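Local structure of mediator of RNA polymerase II transcription subunit 6 (Schizosaccharomyces pombe, 4H61) at residues 74-79 with 83-88; 102-107 with 115-120. The protein serves as a subunit of the Mediator complex, a coactivator that conveys signals from gene-specific regulators to the RNA polymerase II transcription machinery. All blocks are in the same frame, centred on the assembly; numbering follows the deposited sequence.

Interaction 1: residues 74-79 with 83-88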
loop_
_atom_site.group_PDB
_atom_site.type_symbol
_atom_site.label_atom_id
_atom_site.label_comp_id
_atom_site.label_asym_id
_atom_site.label_seq_id
_atom_site.Cartn_x
_atom_site.Cartn_y
_atom_site.Cartn_z
ATOM N N VAL A 74 0.029 0.819 1.247
ATOM C CA VAL A 74 1.212 1.473 1.776
ATOM C C VAL A 74 2.468 0.835 1.216
ATOM O O VAL A 74 2.465 -0.331 0.805
ATOM C CB VAL A 74 1.259 1.429 3.326
ATOM C CG1 VAL A 74 -0.007 2.028 3.918
ATOM C CG2 VAL A 74 1.455 -0.000 3.818
ATOM N N ILE A 75 3.541 1.617 1.189
ATOM C CA ILE A 75 4.846 1.117 0.797
ATOM C C ILE A 75 5.533 0.561 2.031
ATOM O O ILE A 75 5.627 1.241 3.058
ATOM C CB ILE A 75 5.687 2.245 0.197
ATOM C CG1 ILE A 75 4.958 2.844 -1.011
ATOM C CG2 ILE A 75 7.077 1.738 -0.170
ATOM C CD1 ILE A 75 5.529 4.151 -1.486
ATOM N N ILE A 76 5.992 -0.683 1.947
ATOM C CA ILE A 76 6.618 -1.327 3.102
ATOM C C ILE A 76 8.053 -1.761 2.824
ATOM O O ILE A 76 8.706 -2.332 3.693
ATOM C CB ILE A 76 5.816 -2.545 3.581
ATOM C CG1 ILE A 76 5.895 -3.673 2.538
ATOM C CG2 ILE A 76 4.382 -2.145 3.878
ATOM C CD1 ILE A 76 5.047 -4.876 2.872
ATOM N N HIS A 77 8.531 -1.504 1.611
ATOM C CA HIS A 77 9.924 -1.761 1.285
ATOM C C HIS A 77 10.400 -0.913 0.111
ATOM O O HIS A 77 9.700 -0.775 -0.888
ATOM C CB HIS A 77 10.164 -3.240 0.997
ATOM C CG HIS A 77 11.616 -3.605 0.950
ATOM N ND1 HIS A 77 12.354 -3.868 2.084
ATOM C CD2 HIS A 77 12.475 -3.716 -0.093
ATOM C CE1 HIS A 77 13.599 -4.144 1.740
ATOM N NE2 HIS A 77 13.699 -4.059 0.425
ATOM N N GLU A 78 11.600 -0.348 0.235
ATOM C CA GLU A 78 12.136 0.547 -0.783
ATOM C C GLU A 78 13.540 0.152 -1.194
ATOM O O GLU A 78 14.451 0.126 -0.369
ATOM C CB GLU A 78 12.151 1.989 -0.275
ATOM C CG GLU A 78 10.803 2.479 0.212
ATOM C CD GLU A 78 10.880 3.848 0.848
ATOM O OE1 GLU A 78 11.914 4.531 0.659
ATOM O OE2 GLU A 78 9.908 4.234 1.539
ATOM N N ARG A 79 13.711 -0.160 -2.474
ATOM C CA ARG A 79 15.040 -0.369 -3.039
ATOM C C ARG A 79 15.168 0.316 -4.389
ATOM O O ARG A 79 15.291 -0.354 -5.418
ATOM C CB ARG A 79 15.347 -1.859 -3.181
ATOM C CG ARG A 79 15.496 -2.587 -1.857
ATOM C CD ARG A 79 16.758 -2.156 -1.100
ATOM N NE ARG A 79 17.153 -3.141 -0.089
ATOM C CZ ARG A 79 16.933 -3.019 1.217
ATOM N NH1 ARG A 79 16.328 -1.938 1.696
ATOM N NH2 ARG A 79 17.326 -3.977 2.049
ATOM N N LEU A 83 13.141 -1.896 -7.172
ATOM C CA LEU A 83 11.913 -2.391 -6.575
ATOM C C LEU A 83 11.314 -1.573 -5.441
ATOM O O LEU A 83 12.007 -0.856 -4.722
ATOM C CB LEU A 83 11.998 -3.883 -6.200
ATOM C CG LEU A 83 12.795 -4.486 -5.040
ATOM C CD1 LEU A 83 12.396 -3.955 -3.682
ATOM C CD2 LEU A 83 12.577 -5.982 -5.055
ATOM N N TRP A 84 9.997 -1.706 -5.312
ATOM C CA TRP A 84 9.267 -1.240 -4.150
ATOM C C TRP A 84 8.243 -2.318 -3.865
ATOM O O TRP A 84 7.784 -2.995 -4.787
ATOM C CB TRP A 84 8.564 0.078 -4.440
ATOM C CG TRP A 84 9.491 1.223 -4.618
ATOM C CD1 TRP A 84 9.880 2.122 -3.664
ATOM C CD2 TRP A 84 10.160 1.603 -5.825
ATOM N NE1 TRP A 84 10.746 3.041 -4.208
ATOM C CE2 TRP A 84 10.936 2.743 -5.531
ATOM C CE3 TRP A 84 10.178 1.089 -7.126
ATOM C CZ2 TRP A 84 11.720 3.378 -6.491
ATOM C CZ3 TRP A 84 10.955 1.719 -8.075
ATOM C CH2 TRP A 84 11.715 2.853 -7.755
ATOM N N VAL A 85 7.899 -2.494 -2.595
ATOM C CA VAL A 85 6.899 -3.480 -2.212
ATOM C C VAL A 85 5.722 -2.803 -1.535
ATOM O O VAL A 85 5.895 -2.020 -0.593
ATOM C CB VAL A 85 7.482 -4.547 -1.280
ATOM C CG1 VAL A 85 6.381 -5.501 -0.811
ATOM C CG2 VAL A 85 8.593 -5.304 -1.982
ATOM N N ILE A 86 4.523 -3.119 -2.019
ATOM C CA ILE A 86 3.304 -2.455 -1.578
ATOM C C ILE A 86 2.390 -3.446 -0.890
ATOM O O ILE A 86 2.285 -4.591 -1.319
ATOM C CB ILE A 86 2.568 -1.835 -2.777
ATOM C CG1 ILE A 86 3.441 -0.757 -3.423
ATOM C CG2 ILE A 86 1.227 -1.261 -2.361
ATOM C CD1 ILE A 86 2.871 -0.205 -4.690
ATOM N N GLN A 87 1.738 -3.008 0.182
ATOM C CA GLN A 87 0.829 -3.868 0.926
ATOM C C GLN A 87 -0.584 -3.309 0.963
ATOM O O GLN A 87 -0.795 -2.145 1.317
ATOM C CB GLN A 87 1.339 -4.043 2.349
ATOM C CG GLN A 87 0.304 -4.557 3.321
ATOM C CD GLN A 87 0.902 -4.853 4.680
ATOM O OE1 GLN A 87 1.896 -5.574 4.781
ATOM N NE2 GLN A 87 0.309 -4.288 5.735
ATOM N N LYS A 88 -1.547 -4.143 0.579
ATOM C CA LYS A 88 -2.961 -3.833 0.755
ATOM C C LYS A 88 -3.331 -4.285 2.154
ATOM O O LYS A 88 -3.015 -5.408 2.548
ATOM C CB LYS A 88 -3.810 -4.559 -0.300
ATOM C CG LYS A 88 -5.331 -4.539 -0.083
ATOM C CD LYS A 88 -6.038 -4.453 -1.439
ATOM C CE LYS A 88 -7.255 -5.361 -1.587
ATOM N NZ LYS A 88 -6.912 -6.707 -2.130
#
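Ile76 meets Val85 because its first torsion (chi1 69°) sets CG1 between its own backbone N and carbonyl carbon, and from there CG1 lies 3.8 Å from Val85 CG1. The Ile76 side chain crosses that of Gln87 at about a right angle, its CD1 meeting Gln87 CB and OE1, while Gln87 NE2 is bonded to Gln89 OE1. CG of Leu83 also sits between N and the carbonyl carbon (chi1 73°), and with chi2 of 59° its CD1 turns back toward strand 70-79. There CD1 of Leu83 approaches the edge of the His77 ring in plane, 3.6 Å from His77 CD2, and also touches CB of Arg79, whose side chain runs alongside. Beyond it the Arg79 guanidinium turns one face to His77 NE2.

The backbones form an antiparallel ladder interrupted by a classic beta bulge, with Ile76 and His77 both facing Val85. Val85 O takes a nearly straight bond from Ile76 N (2.9 Å) and only a weak one from His77 N (3.5 Å). Regular pairing resumes as Val85 N bonds to His77 O, and Arg79 and Leu83 close the ladder with a bond in each direction.

On the face carrying Ile75, Glu78, Trp84 and Ile86, CG of Glu78 lies 4.0 Å from Trp84 CD1. The indole N-H points elsewhere, bonding to Thr25 OG1. Helix 28-33 packs on this face through Ile75 and Ile86. The hairpin's other flank is strand 97-106, which hydrogen-bonds to 83-88, so 70-79 is an edge strand of the sheet within this chain.

Interaction 2: residues 102-107 with 115-120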
loop_
_atom_site.group_PDB
_atom_site.type_symbol
_atom_site.label_atom_id
_atom_site.label_comp_id
_atom_site.label_asym_id
_atom_site.label_seq_id
_atom_site.Cartn_x
_atom_site.Cartn_y
_atom_site.Cartn_z
ATOM N N VAL A 102 0.091 -8.597 -0.763
ATOM C CA VAL A 102 1.245 -7.755 -1.075
ATOM C C VAL A 102 1.687 -7.874 -2.534
ATOM O O VAL A 102 1.544 -8.928 -3.155
ATOM C CB VAL A 102 2.436 -7.922 -0.070
ATOM C CG1 VAL A 102 2.097 -8.908 1.039
ATOM C CG2 VAL A 102 3.718 -8.309 -0.776
ATOM N N TYR A 103 2.192 -6.775 -3.084
ATOM C CA TYR A 103 2.501 -6.703 -4.504
ATOM C C TYR A 103 3.943 -6.275 -4.690
ATOM O O TYR A 103 4.490 -5.542 -3.866
ATOM C CB TYR A 103 1.590 -5.683 -5.206
ATOM C CG TYR A 103 0.132 -5.753 -4.796
ATOM C CD1 TYR A 103 -0.286 -5.257 -3.564
ATOM C CD2 TYR A 103 -0.830 -6.301 -5.648
ATOM C CE1 TYR A 103 -1.605 -5.318 -3.183
ATOM C CE2 TYR A 103 -2.160 -6.363 -5.272
ATOM C CZ TYR A 103 -2.538 -5.865 -4.034
ATOM O OH TYR A 103 -3.849 -5.912 -3.629
ATOM N N PHE A 104 4.551 -6.723 -5.781
ATOM C CA PHE A 104 5.886 -6.270 -6.144
ATOM C C PHE A 104 5.833 -5.289 -7.304
ATOM O O PHE A 104 5.064 -5.463 -8.247
ATOM C CB PHE A 104 6.778 -7.454 -6.506
ATOM C CG PHE A 104 7.107 -8.333 -5.336
ATOM C CD1 PHE A 104 6.988 -7.853 -4.039
ATOM C CD2 PHE A 104 7.541 -9.636 -5.527
ATOM C CE1 PHE A 104 7.290 -8.655 -2.958
ATOM C CE2 PHE A 104 7.849 -10.448 -4.448
ATOM C CZ PHE A 104 7.721 -9.957 -3.165
ATOM N N VAL A 105 6.635 -4.240 -7.209
ATOM C CA VAL A 105 6.857 -3.349 -8.331
ATOM C C VAL A 105 8.320 -3.518 -8.708
ATOM O O VAL A 105 9.194 -2.791 -8.230
ATOM C CB VAL A 105 6.541 -1.880 -7.983
ATOM C CG1 VAL A 105 6.573 -1.023 -9.235
ATOM C CG2 VAL A 105 5.179 -1.776 -7.321
ATOM N N CYS A 106 8.578 -4.511 -9.549
ATOM C CA CYS A 106 9.936 -4.874 -9.912
ATOM C C CYS A 106 10.196 -4.515 -11.369
ATOM O O CYS A 106 9.546 -5.050 -12.268
ATOM C CB CYS A 106 10.136 -6.373 -9.690
ATOM S SG CYS A 106 11.846 -6.900 -9.705
ATOM N N ASN A 107 11.142 -3.608 -11.594
ATOM C CA ASN A 107 11.447 -3.120 -12.941
ATOM C C ASN A 107 10.217 -2.622 -13.681
ATOM O O ASN A 107 10.023 -2.950 -14.847
ATOM C CB ASN A 107 12.148 -4.196 -13.773
ATOM C CG ASN A 107 13.556 -4.471 -13.299
ATOM O OD1 ASN A 107 13.789 -5.398 -12.522
ATOM N ND2 ASN A 107 14.507 -3.664 -13.763
ATOM N N ASN A 115 1.684 -15.716 -1.576
ATOM C CA ASN A 115 0.876 -15.518 -0.387
ATOM C C ASN A 115 1.721 -15.493 0.888
ATOM O O ASN A 115 1.376 -14.824 1.871
ATOM C CB ASN A 115 -0.218 -16.584 -0.309
ATOM C CG ASN A 115 -1.027 -16.491 0.963
ATOM O OD1 ASN A 115 -1.906 -15.639 1.093
ATOM N ND2 ASN A 115 -0.726 -17.365 1.919
ATOM N N ALA A 116 2.847 -16.202 0.852
ATOM C CA ALA A 116 3.723 -16.323 2.012
ATOM C C ALA A 116 4.152 -14.969 2.561
ATOM O O ALA A 116 4.316 -14.807 3.775
ATOM C CB ALA A 116 4.942 -17.159 1.670
ATOM N N TYR A 117 4.337 -14.000 1.669
ATOM C CA TYR A 117 4.723 -12.657 2.094
ATOM C C TYR A 117 3.645 -12.003 2.953
ATOM O O TYR A 117 3.950 -11.393 3.981
ATOM C CB TYR A 117 5.105 -11.783 0.896
ATOM C CG TYR A 117 6.421 -12.210 0.290
ATOM C CD1 TYR A 117 6.472 -13.210 -0.679
ATOM C CD2 TYR A 117 7.617 -11.643 0.716
ATOM C CE1 TYR A 117 7.677 -13.614 -1.220
ATOM C CE2 TYR A 117 8.826 -12.042 0.182
ATOM C CZ TYR A 117 8.851 -13.027 -0.784
ATOM O OH TYR A 117 10.057 -13.424 -1.311
ATOM N N THR A 118 2.388 -12.152 2.543
ATOM C CA THR A 118 1.277 -11.690 3.360
ATOM C C THR A 118 1.292 -12.413 4.712
ATOM O O THR A 118 1.145 -11.780 5.764
ATOM C CB THR A 118 -0.083 -11.878 2.650
ATOM O OG1 THR A 118 -0.092 -11.143 1.420
ATOM C CG2 THR A 118 -1.219 -11.373 3.525
ATOM N N LEU A 119 1.504 -13.729 4.679
ATOM C CA LEU A 119 1.590 -14.522 5.906
ATOM C C LEU A 119 2.666 -13.992 6.849
ATOM O O LEU A 119 2.443 -13.868 8.056
ATOM C CB LEU A 119 1.836 -16.000 5.594
ATOM C CG LEU A 119 0.621 -16.738 5.021
ATOM C CD1 LEU A 119 0.935 -18.202 4.737
ATOM C CD2 LEU A 119 -0.582 -16.612 5.958
ATOM N N LEU A 120 3.825 -13.664 6.292
ATOM C CA LEU A 120 4.925 -13.134 7.086
ATOM C C LEU A 120 4.545 -11.803 7.705
ATOM O O LEU A 120 4.805 -11.559 8.894
ATOM C CB LEU A 120 6.178 -12.984 6.228
ATOM C CG LEU A 120 6.811 -14.342 5.908
ATOM C CD1 LEU A 120 8.076 -14.202 5.064
ATOM C CD2 LEU A 120 7.074 -15.116 7.199
#
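The aromatic contact is a T-shaped pair: Phe104 brings its ring edge to one face of Tyr117, with CZ of Phe104 4.0 Å from Tyr117 CZ. The phenylalanine CZ sits over the centre of the tyrosine ring, the planes lie 81° apart and the centroids are 5.3 Å from each other. In Tyr117, CG lies anti to the carbonyl carbon (chi1 -71°), which directs the side chain toward the strand, and chi2 of 87° turns the ring face to the phenylalanine.

Aliphatic packing continues beside the pair. Val102 crosses Tyr117 at about a right angle, its CG2 4.1 Å from Tyr117 CB. Its other branch, CG1, runs past Thr118 in the opposite direction to the threonine side chain and comes up against OG1. The same hydroxyl oxygen, Thr118 OG1, is 3.4 Å from Val102 N.

Backbone bonds lie within the helix, as from Leu119 N to Asn115 O, and along the sheet: Val102 bonds to Ala113 of the loop after strand 109-112, and Phe104 to Tyr111 of that strand. The contact is carried mainly by side chains, at an axis separation of 8.3 Å. It belongs to an alpha+beta arrangement, an antiparallel sheet flanked by helices, in which the first turn of helix 115-135 packs against strand 97-106 beside the point where strand 109-112 stops.

Overall arrangement
Interactions 1 and 2 share one antiparallel sheet and meet at its middle, where strands 83-91 and 97-106 are neighbours: Ile86 O lies 2.8 Å from Tyr103 N and Trp84 O 3.0 Å from Val105 N, both probable hydrogen bonds. Each mixes buried and exposed residues, but interaction 1 lies nearer the centre of the chain. It is made within the sheet, chiefly by backbone hydrogen bonds, and buries 570 Å². Interaction 2 buries 193 Å² and adds a helix through aromatic and aliphatic side chains. Val85 joins them directly, packing on Val102 and Phe104, and the face these three share is opposite the one that helix 28-33 covers.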